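Local coordinates for protein N-acetylneuraminate epimerase (Escherichia coli, PDB 2UVK) that converts the alpha-anomer of N-acetylneuraminate to the beta-anomer as a homodimeric, periplasmic Kelch-repeat beta-propeller, speeding the equilibrium between the two, at residues L26-K35 against T46-D57; Y164-S172 against Y182-A192. All coordinates share one frame; numbering follows the deposited sequence. Where two conformers were deposited one is given.

Contact 1: residues L26-K35 against T46-D57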
loop_
_atom_site.group_PDB
_atom_site.type_symbol
_atom_site.label_atom_id
_atom_site.label_comp_id
_atom_site.label_asym_id
_atom_site.label_seq_id
_atom_site.Cartn_x
_atom_site.Cartn_y
_atom_site.Cartn_z
ATOM N N LEU B 26 -6.299 -22.997 9.854
ATOM C CA LEU B 26 -5.244 -22.488 8.964
ATOM C C LEU B 26 -3.845 -22.720 9.525
ATOM O O LEU B 26 -3.635 -23.610 10.325
ATOM C CB LEU B 26 -5.529 -21.055 8.541
ATOM C CG LEU B 26 -6.915 -20.807 7.952
ATOM C CD1 LEU B 26 -7.159 -19.346 7.581
ATOM C CD2 LEU B 26 -7.189 -21.763 6.760
ATOM N N GLY B 27 -2.863 -21.977 9.009
ATOM C CA GLY B 27 -1.491 -22.247 9.349
ATOM C C GLY B 27 -1.172 -23.659 8.930
ATOM O O GLY B 27 -1.597 -24.098 7.845
ATOM N N SER B 28 -0.446 -24.377 9.759
ATOM C CA SER B 28 -0.023 -25.742 9.403
ATOM C C SER B 28 -1.194 -26.732 9.388
ATOM O O SER B 28 -0.998 -27.911 9.021
ATOM C CB SER B 28 1.111 -26.211 10.307
ATOM O OG SER B 28 0.741 -26.170 11.666
ATOM N N ALA B 29 -2.394 -26.276 9.758
ATOM C CA ALA B 29 -3.608 -27.102 9.609
ATOM C C ALA B 29 -4.171 -27.094 8.185
ATOM O O ALA B 29 -5.157 -27.770 7.896
ATOM C CB ALA B 29 -4.675 -26.702 10.619
ATOM N N GLY B 30 -3.540 -26.375 7.269
ATOM C CA GLY B 30 -4.049 -26.304 5.909
ATOM C C GLY B 30 -5.364 -25.599 5.843
ATOM O O GLY B 30 -5.518 -24.556 6.456
ATOM N N THR B 31 -6.322 -26.139 5.087
ATOM C CA THR B 31 -7.627 -25.523 4.998
ATOM C C THR B 31 -8.572 -25.903 6.167
ATOM O O THR B 31 -9.734 -25.445 6.202
ATOM C CB THR B 31 -8.316 -25.865 3.683
ATOM O OG1 THR B 31 -8.404 -27.300 3.557
ATOM C CG2 THR B 31 -7.519 -25.292 2.503
ATOM N N ALA B 32 -8.071 -26.698 7.112
ATOM C CA ALA B 32 -8.923 -27.214 8.200
ATOM C C ALA B 32 -9.245 -26.125 9.218
ATOM O O ALA B 32 -8.392 -25.305 9.551
ATOM C CB ALA B 32 -8.271 -28.374 8.882
ATOM N N TRP B 33 -10.494 -26.149 9.702
ATOM C CA TRP B 33 -10.958 -25.424 10.871
ATOM C C TRP B 33 -11.587 -26.419 11.835
ATOM O O TRP B 33 -12.101 -27.458 11.405
ATOM C CB TRP B 33 -11.978 -24.362 10.493
ATOM C CG TRP B 33 -11.304 -23.122 10.010
ATOM C CD1 TRP B 33 -10.777 -22.920 8.779
ATOM C CD2 TRP B 33 -11.042 -21.943 10.771
ATOM N NE1 TRP B 33 -10.227 -21.658 8.707
ATOM C CE2 TRP B 33 -10.385 -21.040 9.920
ATOM C CE3 TRP B 33 -11.327 -21.544 12.087
ATOM C CZ2 TRP B 33 -9.986 -19.786 10.348
ATOM C CZ3 TRP B 33 -10.948 -20.289 12.498
ATOM C CH2 TRP B 33 -10.285 -19.426 11.643
ATOM N N TYR B 34 -11.479 -26.096 13.108
ATOM C CA TYR B 34 -12.080 -26.875 14.189
ATOM C C TYR B 34 -12.711 -25.947 15.195
ATOM O O TYR B 34 -12.290 -24.819 15.346
ATOM C CB TYR B 34 -11.031 -27.720 14.894
ATOM C CG TYR B 34 -10.101 -28.468 13.980
ATOM C CD1 TYR B 34 -10.413 -29.734 13.529
ATOM C CD2 TYR B 34 -8.895 -27.901 13.584
ATOM C CE1 TYR B 34 -9.540 -30.422 12.685
ATOM C CE2 TYR B 34 -8.009 -28.588 12.737
ATOM C CZ TYR B 34 -8.340 -29.836 12.299
ATOM O OH TYR B 34 -7.444 -30.507 11.453
ATOM N N LYS B 35 -13.721 -26.456 15.907
ATOM C CA LYS B 35 -14.300 -25.733 17.042
ATOM C C LYS B 35 -14.283 -26.586 18.304
ATOM O O LYS B 35 -14.233 -27.798 18.235
ATOM C CB LYS B 35 -15.719 -25.276 16.742
ATOM C CG LYS B 35 -16.767 -26.395 16.683
ATOM C CD LYS B 35 -18.092 -25.781 16.315
ATOM C CE LYS B 35 -19.189 -26.805 16.218
ATOM N NZ LYS B 35 -20.461 -26.113 15.821
ATOM N N THR B 46 -14.084 -30.427 16.958
ATOM C CA THR B 46 -14.956 -30.824 15.868
ATOM C C THR B 46 -14.526 -30.144 14.568
ATOM O O THR B 46 -14.458 -28.929 14.512
ATOM C CB THR B 46 -16.416 -30.423 16.173
ATOM O OG1 THR B 46 -16.870 -31.144 17.327
ATOM C CG2 THR B 46 -17.336 -30.698 14.978
ATOM N N ALA B 47 -14.281 -30.944 13.532
ATOM C CA ALA B 47 -13.909 -30.423 12.209
ATOM C C ALA B 47 -15.056 -29.674 11.559
ATOM O O ALA B 47 -16.205 -30.146 11.519
ATOM C CB ALA B 47 -13.437 -31.544 11.300
ATOM N N LEU B 48 -14.743 -28.483 11.051
ATOM C CA LEU B 48 -15.698 -27.634 10.392
ATOM C C LEU B 48 -15.522 -27.696 8.869
ATOM O O LEU B 48 -14.608 -28.355 8.351
ATOM C CB LEU B 48 -15.535 -26.202 10.918
ATOM C CG LEU B 48 -15.646 -25.997 12.432
ATOM C CD1 LEU B 48 -15.504 -24.528 12.803
ATOM C CD2 LEU B 48 -17.001 -26.567 12.958
ATOM N N ALA B 49 -16.369 -26.977 8.161
ATOM C CA ALA B 49 -16.234 -26.844 6.722
ATOM C C ALA B 49 -14.859 -26.254 6.398
ATOM O O ALA B 49 -14.386 -25.342 7.084
ATOM C CB ALA B 49 -17.345 -25.973 6.175
ATOM N N ALA B 50 -14.237 -26.798 5.369
ATOM C CA ALA B 50 -12.909 -26.347 4.952
ATOM C C ALA B 50 -12.919 -24.901 4.479
ATOM O O ALA B 50 -13.853 -24.414 3.870
ATOM C CB ALA B 50 -12.369 -27.251 3.843
ATOM N N PHE B 51 -11.819 -24.214 4.763
ATOM C CA PHE B 51 -11.613 -22.861 4.265
ATOM C C PHE B 51 -11.467 -22.897 2.747
ATOM O O PHE B 51 -10.623 -23.628 2.249
ATOM C CB PHE B 51 -10.361 -22.283 4.930
ATOM C CG PHE B 51 -10.121 -20.832 4.629
ATOM C CD1 PHE B 51 -10.913 -19.849 5.181
ATOM C CD2 PHE B 51 -9.086 -20.446 3.780
ATOM C CE1 PHE B 51 -10.671 -18.508 4.892
ATOM C CE2 PHE B 51 -8.860 -19.121 3.513
ATOM C CZ PHE B 51 -9.636 -18.168 4.066
ATOM N N PRO B 52 -12.283 -22.123 2.018
ATOM C CA PRO B 52 -12.264 -22.180 0.575
ATOM C C PRO B 52 -11.181 -21.355 -0.122
ATOM O O PRO B 52 -11.063 -21.418 -1.348
ATOM C CB PRO B 52 -13.639 -21.618 0.215
ATOM C CG PRO B 52 -13.927 -20.678 1.230
ATOM C CD PRO B 52 -13.372 -21.245 2.476
ATOM N N GLY B 53 -10.419 -20.568 0.636
ATOM C CA GLY B 53 -9.396 -19.686 0.023
ATOM C C GLY B 53 -7.982 -20.243 -0.035
ATOM O O GLY B 53 -6.998 -19.491 -0.297
ATOM N N GLY B 54 -7.845 -21.549 0.189
ATOM C CA GLY B 54 -6.567 -22.199 0.263
ATOM C C GLY B 54 -5.853 -21.999 1.578
ATOM O O GLY B 54 -6.295 -21.186 2.399
ATOM N N PRO B 55 -4.752 -22.730 1.808
ATOM C CA PRO B 55 -3.979 -22.563 3.032
ATOM C C PRO B 55 -3.483 -21.139 3.207
ATOM O O PRO B 55 -3.154 -20.492 2.227
ATOM C CB PRO B 55 -2.801 -23.497 2.829
ATOM C CG PRO B 55 -3.353 -24.579 1.869
ATOM C CD PRO B 55 -4.201 -23.810 0.956
ATOM N N ARG B 56 -3.455 -20.678 4.459
ATOM C CA ARG B 56 -2.991 -19.315 4.799
ATOM C C ARG B 56 -2.138 -19.382 6.035
ATOM O O ARG B 56 -2.591 -19.921 7.064
ATOM C CB ARG B 56 -4.148 -18.355 5.109
ATOM C CG ARG B 56 -5.196 -18.198 4.023
ATOM C CD ARG B 56 -4.696 -17.594 2.710
ATOM N NE ARG B 56 -5.744 -17.526 1.686
ATOM C CZ ARG B 56 -6.632 -16.551 1.528
ATOM N NH1 ARG B 56 -6.642 -15.501 2.343
ATOM N NH2 ARG B 56 -7.517 -16.585 0.535
ATOM N N ASP B 57 -0.919 -18.843 5.959
ATOM C CA ASP B 57 -0.096 -18.586 7.147
ATOM C C ASP B 57 -0.240 -17.121 7.525
ATOM O O ASP B 57 -0.360 -16.258 6.680
ATOM C CB ASP B 57 1.383 -18.858 6.865
ATOM C CG ASP B 57 1.741 -20.317 6.843
ATOM O OD1 ASP B 57 0.972 -21.199 7.283
ATOM O OD2 ASP B 57 2.877 -20.593 6.359
HETATM O O HOH W 1 -3.452 -22.876 6.142
HETATM O O HOH W 2 -0.396 -22.537 5.222
HETATM O O HOH W 3 -11.954 -28.598 8.732
HETATM O O HOH W 4 -16.677 -29.505 19.497
#
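Leu-26 and Phe-51 meet on the packed side of this contact, in the first Kelch repeat of the beta-propeller, where strand 33-37 pairs antiparallel with its blade's outermost strand 46-47 (Thr-46 N to Lys-35 O 2.9 Å). Phe-51 CB lies 3.7 Å from Leu-26 CD2 and at the edge of the Trp-33 indole. With CG opposite the backbone N (chi1 -173°), the Phe-51 ring lies beneath Leu-26 CD1, its centroid 4.2 Å away in a CH-pi contact. Val-70 of the next blade closes over all three, a place suited to large apolar groups. The other end is looser. The extended Lys-35 chain crosses Leu-48, its CD 3.6 Å from Leu-48 CD2; a long aliphatic stem suits this partly exposed edge. Cut back to alanine, Leu-48 would no longer reach Lys-35 CD and would probably open a gap between the lysine stem, Tyr-23 and Tyr-91. Water 4 joins Lys-35 O to Thr-46 OG1. Water 1 lies 2.8 Å from Gly-27 O and 2.7 Å from Gly-30 O, and accepts from Arg-56 N. Arg-56 NH2 forms a salt bridge with Asp-87, while NE and NH2 both reach Gly-53 O side-on, each at 3.1 Å.

Contact 2: residues Y164-S172 against Y182-A192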
loop_
_atom_site.group_PDB
_atom_site.type_symbol
_atom_site.label_atom_id
_atom_site.label_comp_id
_atom_site.label_asym_id
_atom_site.label_seq_id
_atom_site.Cartn_x
_atom_site.Cartn_y
_atom_site.Cartn_z
ATOM N N TYR B 164 10.819 -0.980 3.672
ATOM C CA TYR B 164 9.941 -2.173 3.556
ATOM C C TYR B 164 8.465 -1.839 3.635
ATOM O O TYR B 164 7.635 -2.688 3.367
ATOM C CB TYR B 164 10.286 -3.213 4.603
ATOM C CG TYR B 164 11.682 -3.770 4.436
ATOM C CD1 TYR B 164 11.942 -4.870 3.611
ATOM C CD2 TYR B 164 12.764 -3.144 5.053
ATOM C CE1 TYR B 164 13.250 -5.364 3.453
ATOM C CE2 TYR B 164 14.040 -3.629 4.910
ATOM C CZ TYR B 164 14.285 -4.727 4.113
ATOM O OH TYR B 164 15.599 -5.162 3.972
ATOM N N PHE B 165 8.136 -0.603 3.983
ATOM C CA PHE B 165 6.771 -0.131 3.942
ATOM C C PHE B 165 5.843 -1.074 4.682
ATOM O O PHE B 165 4.728 -1.356 4.215
ATOM C CB PHE B 165 6.340 0.141 2.522
ATOM C CG PHE B 165 7.054 1.303 1.908
ATOM C CD1 PHE B 165 6.523 2.577 1.989
ATOM C CD2 PHE B 165 8.252 1.128 1.247
ATOM C CE1 PHE B 165 7.191 3.648 1.429
ATOM C CE2 PHE B 165 8.919 2.203 0.694
ATOM C CZ PHE B 165 8.380 3.453 0.776
ATOM N N PHE B 166 6.252 -1.556 5.846
ATOM C CA PHE B 166 5.297 -2.249 6.727
ATOM C C PHE B 166 4.126 -1.290 7.041
ATOM O O PHE B 166 4.317 -0.072 7.127
ATOM C CB PHE B 166 5.949 -2.757 8.002
ATOM C CG PHE B 166 6.838 -3.963 7.834
ATOM C CD1 PHE B 166 7.181 -4.472 6.584
ATOM C CD2 PHE B 166 7.344 -4.579 8.953
ATOM C CE1 PHE B 166 7.960 -5.606 6.493
ATOM C CE2 PHE B 166 8.136 -5.708 8.850
ATOM C CZ PHE B 166 8.431 -6.218 7.610
ATOM N N ASN B 167 2.930 -1.841 7.200
ATOM C CA ASN B 167 1.715 -1.033 7.190
ATOM C C ASN B 167 1.489 -0.330 8.521
ATOM O O ASN B 167 1.202 -0.988 9.533
ATOM C CB ASN B 167 0.490 -1.904 6.903
ATOM C CG ASN B 167 -0.760 -1.088 6.680
ATOM O OD1 ASN B 167 -0.701 0.131 6.554
ATOM N ND2 ASN B 167 -1.919 -1.774 6.578
ATOM N N LYS B 168 1.633 0.999 8.507
ATOM C CA LYS B 168 1.405 1.803 9.713
ATOM C C LYS B 168 -0.025 2.328 9.803
ATOM O O LYS B 168 -0.400 2.906 10.829
ATOM C CB LYS B 168 2.379 2.997 9.791
ATOM C CG LYS B 168 2.174 4.063 8.765
ATOM C CD LYS B 168 3.072 5.281 9.026
ATOM C CE LYS B 168 2.868 6.375 8.027
ATOM N NZ LYS B 168 3.602 7.624 8.493
ATOM N N PHE B 169 -0.821 2.151 8.745
ATOM C CA PHE B 169 -2.201 2.625 8.730
ATOM C C PHE B 169 -3.081 1.733 9.574
ATOM O O PHE B 169 -2.815 0.549 9.739
ATOM C CB PHE B 169 -2.751 2.702 7.320
ATOM C CG PHE B 169 -2.085 3.732 6.477
ATOM C CD1 PHE B 169 -2.456 5.060 6.576
ATOM C CD2 PHE B 169 -1.083 3.389 5.586
ATOM C CE1 PHE B 169 -1.870 6.017 5.794
ATOM C CE2 PHE B 169 -0.490 4.341 4.805
ATOM C CZ PHE B 169 -0.877 5.670 4.924
ATOM N N LEU B 170 -4.147 2.333 10.101
ATOM C CA LEU B 170 -5.189 1.607 10.811
ATOM C C LEU B 170 -6.422 1.589 9.911
ATOM O O LEU B 170 -6.904 2.640 9.479
ATOM C CB LEU B 170 -5.522 2.303 12.138
ATOM C CG LEU B 170 -6.516 1.595 13.066
ATOM C CD1 LEU B 170 -5.973 0.318 13.598
ATOM C CD2 LEU B 170 -6.893 2.535 14.228
ATOM N N LEU B 171 -6.912 0.383 9.619
ATOM C CA LEU B 171 -8.028 0.167 8.708
ATOM C C LEU B 171 -9.197 -0.375 9.516
ATOM O O LEU B 171 -8.990 -1.104 10.484
ATOM C CB LEU B 171 -7.633 -0.877 7.646
ATOM C CG LEU B 171 -6.279 -0.700 6.918
ATOM C CD1 LEU B 171 -6.065 -1.910 5.966
ATOM C CD2 LEU B 171 -6.191 0.610 6.200
ATOM N N SER B 172 -10.419 -0.035 9.128
ATOM C CA SER B 172 -11.581 -0.665 9.755
ATOM C C SER B 172 -12.492 -1.286 8.699
ATOM O O SER B 172 -12.797 -0.673 7.672
ATOM C CB SER B 172 -12.353 0.319 10.656
ATOM O OG SER B 172 -12.931 1.383 9.922
ATOM N N TYR B 182 -10.458 4.167 6.142
ATOM C CA TYR B 182 -9.348 4.732 6.880
ATOM C C TYR B 182 -9.796 5.015 8.322
ATOM O O TYR B 182 -10.799 5.727 8.533
ATOM C CB TYR B 182 -8.902 6.022 6.227
ATOM C CG TYR B 182 -7.828 6.769 6.993
ATOM C CD1 TYR B 182 -6.484 6.585 6.703
ATOM C CD2 TYR B 182 -8.159 7.667 8.017
ATOM C CE1 TYR B 182 -5.491 7.266 7.409
ATOM C CE2 TYR B 182 -7.177 8.336 8.728
ATOM C CZ TYR B 182 -5.846 8.145 8.415
ATOM O OH TYR B 182 -4.849 8.836 9.104
ATOM N N ALA B 183 -9.071 4.480 9.297
ATOM C CA ALA B 183 -9.370 4.667 10.724
ATOM C C ALA B 183 -8.294 5.438 11.483
ATOM O O ALA B 183 -8.510 5.849 12.626
ATOM C CB ALA B 183 -9.627 3.333 11.368
ATOM N N GLY B 184 -7.144 5.663 10.856
ATOM C CA GLY B 184 -6.024 6.326 11.497
ATOM C C GLY B 184 -4.698 5.812 11.002
ATOM O O GLY B 184 -4.637 5.092 10.021
ATOM N N GLU B 185 -3.646 6.202 11.698
ATOM C CA GLU B 185 -2.300 5.755 11.372
ATOM C C GLU B 185 -1.345 6.033 12.492
ATOM O O GLU B 185 -1.492 7.010 13.248
ATOM C CB GLU B 185 -1.795 6.398 10.099
ATOM C CG GLU B 185 -1.586 7.860 10.171
ATOM C CD GLU B 185 -1.382 8.453 8.807
ATOM O OE1 GLU B 185 -2.400 8.694 8.135
ATOM O OE2 GLU B 185 -0.206 8.662 8.406
ATOM N N SER B 186 -0.354 5.178 12.598
ATOM C CA SER B 186 0.654 5.329 13.628
ATOM C C SER B 186 1.488 6.556 13.364
ATOM O O SER B 186 1.912 6.800 12.231
ATOM C CB SER B 186 1.582 4.137 13.647
ATOM O OG SER B 186 2.543 4.299 14.655
ATOM N N PRO B 187 1.752 7.347 14.422
ATOM C CA PRO B 187 2.771 8.371 14.238
ATOM C C PRO B 187 4.204 7.869 14.038
ATOM O O PRO B 187 5.088 8.668 13.687
ATOM C CB PRO B 187 2.710 9.159 15.552
ATOM C CG PRO B 187 1.490 8.667 16.315
ATOM C CD PRO B 187 1.161 7.324 15.769
ATOM N N TRP B 188 4.427 6.565 14.220
ATOM C CA TRP B 188 5.765 5.977 14.224
ATOM C C TRP B 188 5.949 5.044 13.009
ATOM O O TRP B 188 6.232 5.526 11.924
ATOM C CB TRP B 188 6.000 5.291 15.570
ATOM C CG TRP B 188 5.891 6.324 16.678
ATOM C CD1 TRP B 188 6.735 7.366 16.884
ATOM C CD2 TRP B 188 4.848 6.446 17.645
ATOM N NE1 TRP B 188 6.295 8.121 17.936
ATOM C CE2 TRP B 188 5.145 7.577 18.430
ATOM C CE3 TRP B 188 3.704 5.699 17.950
ATOM C CZ2 TRP B 188 4.327 7.993 19.469
ATOM C CZ3 TRP B 188 2.899 6.117 18.984
ATOM C CH2 TRP B 188 3.221 7.245 19.746
ATOM N N TYR B 189 5.802 3.739 13.185
ATOM C CA TYR B 189 6.069 2.789 12.094
ATOM C C TYR B 189 5.192 1.559 12.277
ATOM O O TYR B 189 4.715 1.276 13.375
ATOM C CB TYR B 189 7.556 2.388 12.070
ATOM C CG TYR B 189 8.055 1.900 13.396
ATOM C CD1 TYR B 189 7.966 0.568 13.762
ATOM C CD2 TYR B 189 8.603 2.792 14.327
ATOM C CE1 TYR B 189 8.386 0.128 14.988
ATOM C CE2 TYR B 189 9.026 2.356 15.563
ATOM C CZ TYR B 189 8.923 1.023 15.907
ATOM O OH TYR B 189 9.333 0.604 17.147
ATOM N N GLY B 190 4.987 0.816 11.195
ATOM C CA GLY B 190 4.262 -0.452 11.262
ATOM C C GLY B 190 5.195 -1.609 11.544
ATOM O O GLY B 190 6.397 -1.484 11.379
ATOM N N THR B 191 4.618 -2.703 12.030
ATOM C CA THR B 191 5.343 -3.927 12.286
ATOM C C THR B 191 4.603 -5.102 11.636
ATOM O O THR B 191 3.446 -4.992 11.261
ATOM C CB THR B 191 5.402 -4.233 13.800
ATOM O OG1 THR B 191 4.059 -4.434 14.288
ATOM C CG2 THR B 191 6.125 -3.089 14.573
ATOM N N ALA B 192 5.305 -6.224 11.571
ATOM C CA ALA B 192 4.724 -7.492 11.143
ATOM C C ALA B 192 4.931 -8.485 12.292
ATOM O O ALA B 192 6.031 -8.656 12.774
ATOM C CB ALA B 192 5.400 -7.974 9.856
HETATM O O HOH W 5 5.941 1.544 8.625
HETATM O O HOH W 6 1.642 -1.838 12.792
HETATM O O HOH W 7 2.231 8.725 10.521
HETATM O O HOH W 8 5.882 7.933 10.553
#
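Lys-168, just ahead of strand 169-174, lays its side chain alongside Glu-185 at the end of strand 179-185, in a hairpin of the fourth Kelch repeat. Its CB rests 3.7 Å from Gly-190 N. With CG between the backbone N and the carbonyl carbon (chi1 68°), the extended chain brings CD 3.7 Å from Ser-186 O, CE 3.9 Å from Glu-185 OE2, and NZ into a long salt bridge of 3.9 Å to that same OE2. Lysine suits the place because its stem packs while NZ donates to waters 7 and 8 and pairs with Glu-185 of the second subunit, a bridge returned across the dimer. Glu-185 OE1 accepts on its anti lone pair from Tyr-182 OH at 2.6 Å. The side chains of Tyr-182 and Phe-169 cross at about a right angle and meet edge to edge, at CE1 and CD1. A classic bulge sets two residues opposite Leu-170, whose N bonds to Gly-184 O and whose O takes Ala-183 N; a CB on Gly-184 would run into the preceding carbonyl O. At Gly-190 a CB would clash with Asn-167 O. Phe-166 CE2 meets Ala-192 CB at 3.7 Å, and its side chain comes about 4 Å from that of Glu-209, the predicted proton acceptor. Strand 169-174 pairs with strand 120-125, against which Leu-170 packs; strand 179-185 is the blade's outermost, and Trp-231 of strand 230-233 borders Ser-186.

Contacts 1 and 2 do the same job in different blades: each joins the third and fourth strands of a four-stranded antiparallel sheet and the chain leading on to the next blade. They lie on opposite sides of the chain's centre, 28 Å apart between centres and about 11 Å between nearest atoms, without touching. Both are partly buried; three of the residues that touch in contact 1 are exposed, none of those in contact 2. Contact 1 touches no other subunit and combines backbone pairing within its blade with apolar packing against the next, with water along its outer edge. Contact 2 adds paired charges and aromatic rings at the dimer interface, and one end approaches the predicted active site.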